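Local coordinates for cell wall surface anchor family protein (Streptococcus agalactiae serogroup V, PDB 3TW0) that is the adhesive tip pilin GBS104 of group B streptococcal pili, probably engaging host ligands through a magnesium-binding von Willebrand factor A domain, at residues S90-H103 against E129-G141. The protein carries 2 engineered substitutions. Residues are numbered along the deposited sequence; the frame is centred on the assembly and turned at random.
Sequences SWDYHKTTFTATTH and EHINGDRTLYQFG
Q139 lays its aliphatic stem over one face of the F98 ring, with CG 3.6 Å from the ring centroid and 2° off the normal, a CH-pi contact centred on the ring. The bend at chi2 (-52°) carries the amide outward from the ring centre to the rim, where OE1 lies 3.7 Å from F98 CE2. The amide nitrogen is held as well: NE2 donates to R135 O at 3.1 Å, in the amide plane, which should restrict rotation of the group. W91 packs beside F98, whose CE1 sits over one face of the indole, while R135 O and T136 OG1 approach its benzo edge near CZ2 and CH2. Strand 97-101 pairs antiparallel with strand 70-78, in what is probably an addition to the parallel-sheet core of the von Willebrand factor A fold; the loop it packs on leads through T143 to helix 145-159, and T143 binds magnesium with S20 and S22, consistent with a metal-ion-dependent adhesion site (MIDAS). Farther along the strand, A100 CB rests between T136 CG2, L137 CD2 and F140 CE2, the last at 3.7 Å. The F140 ring turns its edge to the strand backbone near T99 and also touches V73 of strand 70-78. D134 OD1 accepts from L137 N in an Asx motif, met from above the carboxylate plane. Past the strand, L137 CD1 packs over one face of the H103 imidazole. At the edge of that ring, H103 NE2 donates to E129 OE2 at 3.0 Å; ring and carboxylate are nearly coplanar, but the 134° angle at the hydrogen leaves the bond bent.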
loop_
_atom_site.group_PDB
_atom_site.type_symbol
_atom_site.label_atom_id
_atom_site.label_comp_id
_atom_site.label_asym_id
_atom_site.label_seq_id
_atom_site.Cartn_x
_atom_site.Cartn_y
_atom_site.Cartn_z
ATOM N N SER A 90 10.649 16.056 15.245
ATOM C CA SER A 90 9.459 15.985 16.108
ATOM C C SER A 90 9.194 14.694 16.884
ATOM O O SER A 90 8.154 14.577 17.506
ATOM C CB SER A 90 8.173 16.507 15.427
ATOM O OG SER A 90 8.296 16.708 14.035
ATOM N N TRP A 91 10.116 13.744 16.883
ATOM C CA TRP A 91 9.929 12.519 17.668
ATOM C C TRP A 91 11.198 12.172 18.419
ATOM O O TRP A 91 12.305 12.513 17.962
ATOM C CB TRP A 91 9.528 11.326 16.770
ATOM C CG TRP A 91 8.289 11.576 15.968
ATOM C CD1 TRP A 91 8.219 11.841 14.623
ATOM C CD2 TRP A 91 6.943 11.625 16.463
ATOM N NE1 TRP A 91 6.907 12.047 14.253
ATOM C CE2 TRP A 91 6.106 11.937 15.364
ATOM C CE3 TRP A 91 6.365 11.446 17.728
ATOM C CZ2 TRP A 91 4.721 12.053 15.486
ATOM C CZ3 TRP A 91 4.972 11.564 17.857
ATOM C CH2 TRP A 91 4.169 11.856 16.729
ATOM N N ASP A 92 11.038 11.497 19.558
ATOM C CA ASP A 92 12.161 10.912 20.279
ATOM C C ASP A 92 12.788 9.818 19.412
ATOM O O ASP A 92 12.084 9.155 18.644
ATOM C CB ASP A 92 11.703 10.310 21.610
ATOM C CG ASP A 92 12.850 9.655 22.377
ATOM O OD1 ASP A 92 13.866 10.342 22.662
ATOM O OD2 ASP A 92 12.743 8.447 22.682
ATOM N N TYR A 93 14.096 9.615 19.527
ATOM C CA TYR A 93 14.761 8.656 18.630
ATOM C C TYR A 93 14.353 7.186 18.821
ATOM O O TYR A 93 14.582 6.359 17.923
ATOM C CB TYR A 93 16.282 8.813 18.680
ATOM C CG TYR A 93 16.961 8.183 19.878
ATOM C CD1 TYR A 93 17.420 6.855 19.842
ATOM C CD2 TYR A 93 17.168 8.919 21.044
ATOM C CE1 TYR A 93 18.052 6.277 20.959
ATOM C CE2 TYR A 93 17.808 8.358 22.159
ATOM C CZ TYR A 93 18.244 7.047 22.109
ATOM O OH TYR A 93 18.869 6.517 23.217
ATOM N N HIS A 94 13.805 6.861 19.995
ATOM C CA HIS A 94 13.244 5.517 20.284
ATOM C C HIS A 94 11.919 5.217 19.551
ATOM O O HIS A 94 11.457 4.073 19.526
ATOM C CB HIS A 94 12.986 5.357 21.785
ATOM C CG HIS A 94 14.205 5.544 22.635
ATOM N ND1 HIS A 94 15.148 4.552 22.808
ATOM C CD2 HIS A 94 14.636 6.607 23.354
ATOM C CE1 HIS A 94 16.112 5.002 23.594
ATOM N NE2 HIS A 94 15.821 6.244 23.945
ATOM N N LYS A 95 11.297 6.245 19.002
ATOM C CA LYS A 95 9.976 6.134 18.388
ATOM C C LYS A 95 10.028 5.461 17.001
ATOM O O LYS A 95 9.816 6.099 15.965
ATOM C CB LYS A 95 9.308 7.517 18.336
ATOM C CG LYS A 95 7.782 7.519 18.392
ATOM C CD LYS A 95 7.238 6.465 19.347
ATOM C CE LYS A 95 5.721 6.441 19.308
ATOM N NZ LYS A 95 5.219 5.366 20.193
ATOM N N THR A 96 10.303 4.160 17.002
ATOM C CA THR A 96 10.505 3.436 15.757
ATOM C C THR A 96 9.342 2.525 15.396
ATOM O O THR A 96 9.426 1.751 14.423
ATOM C CB THR A 96 11.823 2.644 15.784
ATOM O OG1 THR A 96 11.803 1.731 16.881
ATOM C CG2 THR A 96 13.018 3.603 15.921
ATOM N N THR A 97 8.287 2.606 16.210
ATOM C CA THR A 97 6.968 2.077 15.898
ATOM C C THR A 97 5.971 3.114 16.377
ATOM O O THR A 97 6.287 3.940 17.266
ATOM C CB THR A 97 6.651 0.722 16.602
ATOM O OG1 THR A 97 6.720 0.879 18.034
ATOM C CG2 THR A 97 7.607 -0.399 16.138
ATOM N N PHE A 98 4.784 3.109 15.761
ATOM C CA PHE A 98 3.681 3.959 16.202
ATOM C C PHE A 98 2.454 3.094 16.302
ATOM O O PHE A 98 2.256 2.196 15.461
ATOM C CB PHE A 98 3.393 5.060 15.199
ATOM C CG PHE A 98 4.411 6.153 15.187
ATOM C CD1 PHE A 98 4.216 7.305 15.944
ATOM C CD2 PHE A 98 5.552 6.046 14.403
ATOM C CE1 PHE A 98 5.151 8.333 15.909
ATOM C CE2 PHE A 98 6.488 7.059 14.363
ATOM C CZ PHE A 98 6.289 8.213 15.127
ATOM N N THR A 99 1.612 3.378 17.292
ATOM C CA THR A 99 0.421 2.581 17.524
ATOM C C THR A 99 -0.704 3.565 17.735
ATOM O O THR A 99 -0.545 4.511 18.521
ATOM C CB THR A 99 0.631 1.634 18.737
ATOM O OG1 THR A 99 1.648 0.678 18.407
ATOM C CG2 THR A 99 -0.639 0.893 19.127
ATOM N N ALA A 100 -1.805 3.410 16.991
ATOM C CA ALA A 100 -2.931 4.347 17.086
ATOM C C ALA A 100 -4.235 3.710 16.658
ATOM O O ALA A 100 -4.240 2.622 16.062
ATOM C CB ALA A 100 -2.696 5.588 16.240
ATOM N N THR A 101 -5.331 4.428 16.935
ATOM C CA THR A 101 -6.653 4.032 16.514
ATOM C C THR A 101 -6.967 4.739 15.204
ATOM O O THR A 101 -6.902 5.976 15.115
ATOM C CB THR A 101 -7.700 4.393 17.601
ATOM O OG1 THR A 101 -7.395 3.657 18.796
ATOM C CG2 THR A 101 -9.105 4.046 17.155
ATOM N N THR A 102 -7.288 3.959 14.170
ATOM C CA THR A 102 -7.546 4.518 12.833
ATOM C C THR A 102 -8.919 5.150 12.835
ATOM O O THR A 102 -9.749 4.789 13.653
ATOM C CB THR A 102 -7.506 3.410 11.738
ATOM O OG1 THR A 102 -8.411 2.354 12.086
ATOM C CG2 THR A 102 -6.068 2.830 11.580
ATOM N N HIS A 103 -9.146 6.103 11.937
ATOM C CA HIS A 103 -10.485 6.539 11.585
ATOM C C HIS A 103 -11.287 5.346 11.039
ATOM O O HIS A 103 -10.747 4.484 10.353
ATOM C CB HIS A 103 -10.415 7.558 10.442
ATOM C CG HIS A 103 -9.693 8.829 10.773
ATOM N ND1 HIS A 103 -10.091 9.675 11.792
ATOM C CD2 HIS A 103 -8.633 9.429 10.180
ATOM C CE1 HIS A 103 -9.301 10.732 11.817
ATOM N NE2 HIS A 103 -8.402 10.604 10.856
ATOM N N GLU A 129 -4.464 12.738 5.684
ATOM C CA GLU A 129 -3.621 13.364 6.736
ATOM C C GLU A 129 -2.567 14.321 6.199
ATOM O O GLU A 129 -2.096 14.184 5.060
ATOM C CB GLU A 129 -2.912 12.348 7.642
ATOM C CG GLU A 129 -3.779 11.323 8.384
ATOM C CD GLU A 129 -4.858 11.903 9.277
ATOM O OE1 GLU A 129 -4.784 13.094 9.695
ATOM O OE2 GLU A 129 -5.817 11.149 9.537
ATOM N N HIS A 130 -2.205 15.277 7.058
ATOM C CA HIS A 130 -1.261 16.339 6.733
ATOM C C HIS A 130 -0.091 16.253 7.698
ATOM O O HIS A 130 -0.284 16.045 8.894
ATOM C CB HIS A 130 -1.941 17.719 6.852
ATOM C CG HIS A 130 -1.131 18.849 6.279
ATOM N ND1 HIS A 130 -1.690 19.857 5.523
ATOM C CD2 HIS A 130 0.195 19.123 6.345
ATOM C CE1 HIS A 130 -0.747 20.704 5.149
ATOM N NE2 HIS A 130 0.410 20.274 5.621
ATOM N N ILE A 131 1.121 16.409 7.166
ATOM C CA ILE A 131 2.356 16.331 7.959
ATOM C C ILE A 131 2.316 17.285 9.174
ATOM O O ILE A 131 2.977 17.028 10.187
ATOM C CB ILE A 131 3.622 16.569 7.056
ATOM C CG1 ILE A 131 4.934 16.250 7.805
ATOM C CG2 ILE A 131 3.634 17.989 6.468
ATOM C CD1 ILE A 131 6.130 16.018 6.863
ATOM N N ASN A 132 1.514 18.350 9.059
ATOM C CA ASN A 132 1.257 19.318 10.142
ATOM C C ASN A 132 -0.145 19.222 10.838
ATOM O O ASN A 132 -0.478 20.028 11.722
ATOM C CB ASN A 132 1.556 20.748 9.644
ATOM C CG ASN A 132 3.027 20.928 9.210
ATOM O OD1 ASN A 132 3.929 20.285 9.740
ATOM N ND2 ASN A 132 3.259 21.809 8.243
ATOM N N GLY A 133 -0.951 18.226 10.478
ATOM C CA GLY A 133 -2.233 18.000 11.160
ATOM C C GLY A 133 -2.049 17.033 12.319
ATOM O O GLY A 133 -1.292 17.313 13.241
ATOM N N ASP A 134 -2.730 15.886 12.262
ATOM C CA ASP A 134 -2.456 14.770 13.167
ATOM C C ASP A 134 -1.147 14.050 12.758
ATOM O O ASP A 134 -1.138 13.268 11.791
ATOM C CB ASP A 134 -3.644 13.789 13.154
ATOM C CG ASP A 134 -3.592 12.774 14.300
ATOM O OD1 ASP A 134 -2.471 12.403 14.744
ATOM O OD2 ASP A 134 -4.687 12.342 14.753
ATOM N N ARG A 135 -0.046 14.324 13.473
ATOM C CA ARG A 135 1.278 13.765 13.108
ATOM C C ARG A 135 1.403 12.284 13.448
ATOM O O ARG A 135 2.252 11.577 12.907
ATOM C CB ARG A 135 2.432 14.522 13.781
ATOM C CG ARG A 135 2.747 15.872 13.160
ATOM C CD ARG A 135 4.118 16.395 13.597
ATOM N NE ARG A 135 3.981 17.774 14.077
ATOM C CZ ARG A 135 4.179 18.872 13.339
ATOM N NH1 ARG A 135 4.559 18.781 12.063
ATOM N NH2 ARG A 135 4.000 20.075 13.883
ATOM N N THR A 136 0.568 11.826 14.361
ATOM C CA THR A 136 0.529 10.420 14.702
ATOM C C THR A 136 -0.138 9.592 13.586
ATOM O O THR A 136 0.409 8.578 13.175
ATOM C CB THR A 136 -0.095 10.208 16.094
ATOM O OG1 THR A 136 0.744 10.863 17.042
ATOM C CG2 THR A 136 -0.149 8.719 16.478
ATOM N N LEU A 137 -1.274 10.059 13.078
ATOM C CA LEU A 137 -2.054 9.296 12.089
ATOM C C LEU A 137 -1.442 9.483 10.707
ATOM O O LEU A 137 -1.641 8.678 9.817
ATOM C CB LEU A 137 -3.524 9.722 12.109
ATOM C CG LEU A 137 -4.379 9.131 13.242
ATOM C CD1 LEU A 137 -5.847 9.609 13.134
ATOM C CD2 LEU A 137 -4.339 7.631 13.166
ATOM N N TYR A 138 -0.689 10.563 10.552
ATOM C CA TYR A 138 0.128 10.777 9.375
ATOM C C TYR A 138 1.094 9.603 9.167
ATOM O O TYR A 138 1.398 9.269 8.029
ATOM C CB TYR A 138 0.944 12.082 9.494
ATOM C CG TYR A 138 1.767 12.382 8.250
ATOM C CD1 TYR A 138 1.175 12.981 7.135
ATOM C CD2 TYR A 138 3.125 12.062 8.191
ATOM C CE1 TYR A 138 1.904 13.259 6.014
ATOM C CE2 TYR A 138 3.873 12.340 7.060
ATOM C CZ TYR A 138 3.245 12.926 5.971
ATOM O OH TYR A 138 3.958 13.209 4.830
ATOM N N GLN A 139 1.556 8.998 10.260
ATOM C CA GLN A 139 2.428 7.811 10.224
ATOM C C GLN A 139 1.784 6.530 9.650
ATOM O O GLN A 139 2.495 5.546 9.362
ATOM C CB GLN A 139 2.928 7.471 11.636
ATOM C CG GLN A 139 3.632 8.601 12.348
ATOM C CD GLN A 139 4.729 9.214 11.516
ATOM O OE1 GLN A 139 5.622 8.521 11.047
ATOM N NE2 GLN A 139 4.689 10.536 11.354
ATOM N N PHE A 140 0.455 6.541 9.553
ATOM C CA PHE A 140 -0.339 5.431 9.010
ATOM C C PHE A 140 -0.809 5.712 7.576
ATOM O O PHE A 140 -1.730 5.043 7.049
ATOM C CB PHE A 140 -1.529 5.134 9.946
ATOM C CG PHE A 140 -1.097 4.645 11.288
ATOM C CD1 PHE A 140 -1.084 3.282 11.577
ATOM C CD2 PHE A 140 -0.643 5.541 12.253
ATOM C CE1 PHE A 140 -0.646 2.816 12.822
ATOM C CE2 PHE A 140 -0.191 5.084 13.512
ATOM C CZ PHE A 140 -0.199 3.738 13.796
ATOM N N GLY A 141 -0.114 6.650 6.925
ATOM C CA GLY A 141 -0.528 7.191 5.620
ATOM C C GLY A 141 0.206 6.637 4.405
ATOM O O GLY A 141 0.173 7.239 3.356
#